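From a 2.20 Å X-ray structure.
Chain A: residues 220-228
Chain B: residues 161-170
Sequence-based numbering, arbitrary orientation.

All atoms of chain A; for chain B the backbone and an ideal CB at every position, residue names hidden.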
ATOM      1  N   PRO A 220       2.300  26.767 -15.925  1.00 30.33           N
ATOM      2  CA  PRO A 220       2.550  26.467 -14.512  1.00 29.94           C
ATOM      3  C   PRO A 220       3.035  27.701 -13.768  1.00 30.30           C
ATOM      4  O   PRO A 220       3.605  28.637 -14.383  1.00 30.95           O
ATOM      5  CB  PRO A 220       3.698  25.450 -14.585  1.00 29.25           C
ATOM      6  CG  PRO A 220       4.456  25.816 -15.828  1.00 27.15           C
ATOM      7  CD  PRO A 220       3.294  26.106 -16.793  1.00 30.24           C
ATOM      8  N   SER A 221       2.838  27.725 -12.453  1.00 30.60           N
ATOM      9  CA  SER A 221       3.378  28.824 -11.650  1.00 30.38           C
ATOM     10  C   SER A 221       4.940  28.845 -11.723  1.00 30.11           C
ATOM     11  O   SER A 221       5.565  29.906 -11.738  1.00 29.03           O
ATOM     12  CB  SER A 221       2.934  28.684 -10.209  1.00 30.30           C
ATOM     13  OG  SER A 221       3.035  27.345  -9.801  1.00 32.04           O
ATOM     14  N   ILE A 222       5.520  27.639 -11.768  1.00 29.16           N
ATOM     15  CA  ILE A 222       6.959  27.408 -11.856  1.00 28.09           C
ATOM     16  C   ILE A 222       7.178  25.934 -12.288  1.00 28.44           C
ATOM     17  O   ILE A 222       6.267  25.065 -12.172  1.00 27.85           O
ATOM     18  CB  ILE A 222       7.688  27.755 -10.490  1.00 28.39           C
ATOM     19  CG1 ILE A 222       9.226  27.822 -10.631  1.00 27.74           C
ATOM     20  CG2 ILE A 222       7.248  26.777  -9.356  1.00 26.72           C
ATOM     21  CD1 ILE A 222       9.914  28.550  -9.453  1.00 26.79           C
ATOM     22  N   THR A 223       8.380  25.683 -12.801  1.00 27.52           N
ATOM     23  CA  THR A 223       8.909  24.368 -13.121  1.00 26.92           C
ATOM     24  C   THR A 223       8.353  23.279 -12.200  1.00 26.68           C
ATOM     25  O   THR A 223       8.338  23.423 -10.955  1.00 26.24           O
ATOM     26  CB  THR A 223      10.449  24.409 -12.994  1.00 28.45           C
ATOM     27  OG1 THR A 223      10.941  25.513 -13.755  1.00 28.83           O
ATOM     28  CG2 THR A 223      11.106  23.079 -13.483  1.00 28.95           C
ATOM     29  N   TRP A 224       7.863  22.201 -12.806  1.00 25.46           N
ATOM     30  CA  TRP A 224       7.334  21.111 -11.999  1.00 25.58           C
ATOM     31  C   TRP A 224       8.049  19.779 -12.285  1.00 25.38           C
ATOM     32  O   TRP A 224       7.477  18.728 -12.097  1.00 26.36           O
ATOM     33  CB  TRP A 224       5.787  21.036 -12.100  1.00 24.60           C
ATOM     34  CG  TRP A 224       5.227  21.010 -13.495  1.00 24.39           C
ATOM     35  CD1 TRP A 224       5.024  22.079 -14.322  1.00 24.42           C
ATOM     36  CD2 TRP A 224       4.773  19.841 -14.230  1.00 23.98           C
ATOM     37  NE1 TRP A 224       4.465  21.652 -15.526  1.00 24.23           N
ATOM     38  CE2 TRP A 224       4.289  20.288 -15.474  1.00 23.23           C
ATOM     39  CE3 TRP A 224       4.701  18.468 -13.925  1.00 24.39           C
ATOM     40  CZ2 TRP A 224       3.772  19.413 -16.430  1.00 25.20           C
ATOM     41  CZ3 TRP A 224       4.167  17.587 -14.889  1.00 23.15           C
ATOM     42  CH2 TRP A 224       3.716  18.063 -16.105  1.00 25.99           C
ATOM     43  N   HIS A 225       9.298  19.843 -12.760  1.00 26.82           N
ATOM     44  CA  HIS A 225      10.125  18.650 -12.972  1.00 27.60           C
ATOM     45  C   HIS A 225      10.107  17.811 -11.683  1.00 27.35           C
ATOM     46  O   HIS A 225      10.068  16.583 -11.744  1.00 28.26           O
ATOM     47  CB  HIS A 225      11.570  19.028 -13.309  1.00 27.47           C
ATOM     48  CG  HIS A 225      11.766  19.615 -14.678  1.00 27.70           C
ATOM     49  ND1 HIS A 225      12.790  20.500 -14.965  1.00 28.77           N
ATOM     50  CD2 HIS A 225      11.091  19.442 -15.834  1.00 28.90           C
ATOM     51  CE1 HIS A 225      12.724  20.851 -16.233  1.00 28.99           C
ATOM     52  NE2 HIS A 225      11.711  20.212 -16.787  1.00 27.87           N
ATOM     53  N   SER A 226      10.128  18.482 -10.529  1.00 26.88           N
ATOM     54  CA  SER A 226      10.193  17.801  -9.229  1.00 27.70           C
ATOM     55  C   SER A 226       9.046  18.122  -8.252  1.00 27.12           C
ATOM     56  O   SER A 226       9.095  17.709  -7.098  1.00 27.61           O
ATOM     57  CB  SER A 226      11.537  18.084  -8.568  1.00 27.60           C
ATOM     58  OG  SER A 226      11.591  19.433  -8.165  1.00 29.71           O
ATOM     59  N   ALA A 227       8.021  18.824  -8.734  1.00 26.81           N
ATOM     60  CA  ALA A 227       6.775  19.123  -7.983  1.00 26.77           C
ATOM     61  C   ALA A 227       5.605  18.394  -8.664  1.00 26.72           C
ATOM     62  O   ALA A 227       4.932  18.939  -9.565  1.00 26.06           O
ATOM     63  CB  ALA A 227       6.521  20.672  -7.934  1.00 27.11           C
ATOM     64  N   ARG A 228       5.353  17.158  -8.225  1.00 26.63           N
ATOM     65  CA  ARG A 228       4.536  16.192  -9.005  1.00 27.47           C
ATOM     66  C   ARG A 228       3.093  16.046  -8.497  1.00 27.51           C
ATOM     67  O   ARG A 228       2.423  15.056  -8.824  1.00 27.63           O
ATOM     68  CB  ARG A 228       5.234  14.795  -8.988  1.00 27.17           C
ATOM     69  CG  ARG A 228       6.744  14.822  -9.397  1.00 28.08           C
ATOM     70  CD  ARG A 228       6.970  15.519 -10.755  1.00 26.84           C
ATOM     71  NE  ARG A 228       6.542  14.720 -11.911  1.00 25.88           N
ATOM     72  CZ  ARG A 228       6.666  15.093 -13.182  1.00 24.27           C
ATOM     73  NH1 ARG A 228       7.175  16.302 -13.488  1.00 21.02           N
ATOM     74  NH2 ARG A 228       6.296  14.244 -14.156  1.00 21.91           N
TER
ATOM     75  N   UNK B 161      16.570  30.402  -3.555  1.00 29.61           N
ATOM     76  CA  UNK B 161      15.202  30.955  -3.578  1.00 28.30           C
ATOM     77  C   UNK B 161      14.379  30.283  -4.665  1.00 28.14           C
ATOM     78  O   UNK B 161      13.184  30.072  -4.500  1.00 27.79           O
ATOM     79  CB  UNK B 161      15.229  32.468  -3.801  1.00 28.30           C
ATOM     80  N   UNK B 162      15.022  29.957  -5.798  1.00 27.67           N
ATOM     81  CA  UNK B 162      14.367  29.205  -6.846  1.00 26.86           C
ATOM     82  C   UNK B 162      13.849  27.852  -6.307  1.00 27.22           C
ATOM     83  O   UNK B 162      12.647  27.549  -6.462  1.00 27.39           O
ATOM     84  CB  UNK B 162      15.331  28.989  -8.014  1.00 26.86           C
ATOM     85  N   UNK B 163      14.724  27.074  -5.648  1.00 26.35           N
ATOM     86  CA  UNK B 163      14.307  25.833  -4.962  1.00 26.61           C
ATOM     87  C   UNK B 163      13.147  26.042  -4.004  1.00 26.18           C
ATOM     88  O   UNK B 163      12.215  25.262  -3.994  1.00 25.89           O
ATOM     89  CB  UNK B 163      15.488  25.239  -4.191  1.00 26.61           C
ATOM     90  N   UNK B 164      13.236  27.060  -3.147  1.00 26.19           N
ATOM     91  CA  UNK B 164      12.143  27.343  -2.220  1.00 26.49           C
ATOM     92  C   UNK B 164      10.854  27.704  -2.964  1.00 26.87           C
ATOM     93  O   UNK B 164       9.760  27.371  -2.497  1.00 28.30           O
ATOM     94  CB  UNK B 164      12.537  28.479  -1.274  1.00 26.49           C
ATOM     95  N   UNK B 165      10.960  28.370  -4.119  1.00 26.74           N
ATOM     96  CA  UNK B 165       9.767  28.759  -4.885  1.00 26.64           C
ATOM     97  C   UNK B 165       9.043  27.564  -5.463  1.00 26.87           C
ATOM     98  O   UNK B 165       7.799  27.590  -5.580  1.00 27.29           O
ATOM     99  CB  UNK B 165      10.150  29.716  -6.016  1.00 26.64           C
ATOM    100  N   UNK B 166       9.820  26.549  -5.852  1.00 26.23           N
ATOM    101  CA  UNK B 166       9.288  25.294  -6.358  1.00 26.29           C
ATOM    102  C   UNK B 166       8.490  24.575  -5.232  1.00 27.08           C
ATOM    103  O   UNK B 166       7.346  24.139  -5.447  1.00 26.35           O
ATOM    104  CB  UNK B 166      10.422  24.409  -6.879  1.00 26.29           C
ATOM    105  N   UNK B 167       9.104  24.456  -4.054  1.00 26.38           N
ATOM    106  CA  UNK B 167       8.453  23.879  -2.882  1.00 27.35           C
ATOM    107  C   UNK B 167       7.170  24.666  -2.589  1.00 28.16           C
ATOM    108  O   UNK B 167       6.115  24.096  -2.380  1.00 28.10           O
ATOM    109  CB  UNK B 167       9.391  23.891  -1.673  1.00 27.35           C
ATOM    110  N   UNK B 168       7.277  25.994  -2.575  1.00 27.07           N
ATOM    111  CA  UNK B 168       6.148  26.843  -2.330  1.00 27.01           C
ATOM    112  C   UNK B 168       4.965  26.613  -3.311  1.00 27.62           C
ATOM    113  O   UNK B 168       3.790  26.630  -2.893  1.00 27.16           O
ATOM    114  CB  UNK B 168       6.610  28.300  -2.399  1.00 27.01           C
ATOM    115  N   UNK B 169       5.274  26.415  -4.596  1.00 26.55           N
ATOM    116  CA  UNK B 169       4.254  26.325  -5.623  1.00 25.96           C
ATOM    117  C   UNK B 169       3.258  25.192  -5.407  1.00 25.67           C
ATOM    118  O   UNK B 169       2.055  25.363  -5.660  1.00 26.16           O
ATOM    119  CB  UNK B 169       4.924  26.157  -6.988  1.00 25.96           C
ATOM    120  N   UNK B 170       3.776  24.063  -4.945  1.00 25.49           N
ATOM    121  CA  UNK B 170       2.997  22.902  -4.491  1.00 26.16           C
ATOM    122  C   UNK B 170       2.000  23.245  -3.375  1.00 25.66           C
ATOM    123  O   UNK B 170       0.850  22.768  -3.389  1.00 24.99           O
ATOM    124  CB  UNK B 170       3.946  21.806  -4.003  1.00 26.16           C
TER

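The chain B stretch is helical throughout and lies against an irregular segment of chain A. At position 161 the ideal CB has nothing of chain A within 5.5 Å and phi/psi is ordinarily helical, so the contact sets no preference; the residue is G161(B).

Position 162 points its CA-to-CB bond sideways and is also out of direct reach, but a long side chain could extend to I222(A) and T223(A), which offer a methyl group and a hydroxyl. Leucine, methionine or an aromatic residue would suit it. It is Y162(B), with chi1 t: CE1 lies 3.9 Å from CD1 of I222(A), and OH reaches to 3.2 Å from CB of T223(A), whose OG1 sits at the ring edge.

Positions 163 and 164 find no chain A atoms near their ideal CB, the first pointing away, so many helix-compatible residues would fit. They are K163(B), whose NZ is hydrogen-bonded elsewhere in the structure, and A164(B).

Position 165 points toward chain A, and its ideal CB is already 3.6 Å from CD1 of I222(A). That closeness favours a small side chain, alanine or perhaps serine, with the apolar neighbour favouring the former. A165(B) places its CB 3.7 Å from the same CD1.

Position 166 points sideways with more room: the ideal CB is 4.7 Å from both CG2 of I222(A) and O of T223(A), and OG of S226(A) lies at 5.3 Å. A medium-sized apolar residue such as valine, isoleucine or leucine would fill this space. V166(B), chi1 t, sends CG2 to 3.9 Å from CD1 of I222(A), while CG1 approaches CB of A227(A) at 4.3 Å, so its two methyls pack against different residues.

Positions 167 and 168 again have no close chain A atoms, and many side chains are possible; they are W167(B) and L168(B).

Position 169 points toward chain A and is the tightest, with its ideal CB 3.4 Å from CG2 of I222(A) and 3.6 Å from OG of S221(A). Glycine, alanine or serine would suit it. S169(B) adopts chi1 p, and its OG donates to O of V166(B) at 2.7 Å, one turn back. The same OG accepts from water 1 at 2.5 Å, and that water also donates to O of I222(A) at 3.1 Å, bridging the chains. Water 2 forms a second bridge, 2.7 Å from both O of S169(B) and OG of S221(A).

Position 170 points sideways, its ideal CB 4.8 Å from CB of A227(A), leaving alanine, serine or valine plausible. A170(B) makes no contact within 4.5 Å.

Chain B 161-170: GYKAAVWLSA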
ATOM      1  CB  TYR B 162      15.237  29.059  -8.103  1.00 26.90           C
ATOM      2  CG  TYR B 162      14.701  27.971  -9.043  1.00 26.83           C
ATOM      3  CD1 TYR B 162      13.774  28.267 -10.035  1.00 21.90           C
ATOM      4  CD2 TYR B 162      15.113  26.622  -8.887  1.00 27.52           C
ATOM      5  CE1 TYR B 162      13.265  27.245 -10.856  1.00 25.04           C
ATOM      6  CE2 TYR B 162      14.625  25.606  -9.686  1.00 24.14           C
ATOM      7  CZ  TYR B 162      13.699  25.913 -10.664  1.00 26.53           C
ATOM      8  OH  TYR B 162      13.228  24.874 -11.443  1.00 30.12           O
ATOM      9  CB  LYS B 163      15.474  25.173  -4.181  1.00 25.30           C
ATOM     10  CG  LYS B 163      16.497  24.491  -5.063  1.00 26.32           C
ATOM     11  CD  LYS B 163      17.457  23.540  -4.236  1.00 28.32           C
ATOM     12  CE  LYS B 163      16.701  22.392  -3.518  1.00 27.28           C
ATOM     13  NZ  LYS B 163      15.767  21.755  -4.516  1.00 27.81           N
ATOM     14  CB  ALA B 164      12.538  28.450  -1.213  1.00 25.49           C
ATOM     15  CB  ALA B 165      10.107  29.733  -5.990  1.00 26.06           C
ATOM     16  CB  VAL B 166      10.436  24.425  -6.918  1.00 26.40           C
ATOM     17  CG1 VAL B 166      10.036  22.912  -7.004  1.00 25.97           C
ATOM     18  CG2 VAL B 166      10.893  24.949  -8.277  1.00 23.93           C
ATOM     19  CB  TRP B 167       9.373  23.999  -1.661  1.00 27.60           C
ATOM     20  CG  TRP B 167      10.687  23.237  -1.714  1.00 26.82           C
ATOM     21  CD1 TRP B 167      10.999  22.148  -2.503  1.00 27.84           C
ATOM     22  CD2 TRP B 167      11.812  23.445  -0.863  1.00 27.00           C
ATOM     23  NE1 TRP B 167      12.290  21.712  -2.223  1.00 27.72           N
ATOM     24  CE2 TRP B 167      12.799  22.490  -1.215  1.00 28.20           C
ATOM     25  CE3 TRP B 167      12.103  24.369   0.149  1.00 28.35           C
ATOM     26  CZ2 TRP B 167      14.042  22.435  -0.582  1.00 26.62           C
ATOM     27  CZ3 TRP B 167      13.347  24.326   0.762  1.00 27.60           C
ATOM     28  CH2 TRP B 167      14.305  23.358   0.386  1.00 28.30           C
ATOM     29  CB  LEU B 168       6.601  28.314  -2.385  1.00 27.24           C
ATOM     30  CG  LEU B 168       5.544  29.420  -2.237  1.00 28.60           C
ATOM     31  CD1 LEU B 168       4.652  29.263  -0.917  1.00 22.95           C
ATOM     32  CD2 LEU B 168       6.179  30.827  -2.363  1.00 26.04           C
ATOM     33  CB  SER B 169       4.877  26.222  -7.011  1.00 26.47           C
ATOM     34  OG  SER B 169       5.435  24.937  -7.198  1.00 24.93           O
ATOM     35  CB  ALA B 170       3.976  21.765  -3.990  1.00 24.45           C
TER
HETATM   36  O   HOH W   1       5.430  23.838  -9.479  1.00 26.04           O
HETATM   37  O   HOH W   2       1.395  27.009  -7.660  1.00 26.90           O
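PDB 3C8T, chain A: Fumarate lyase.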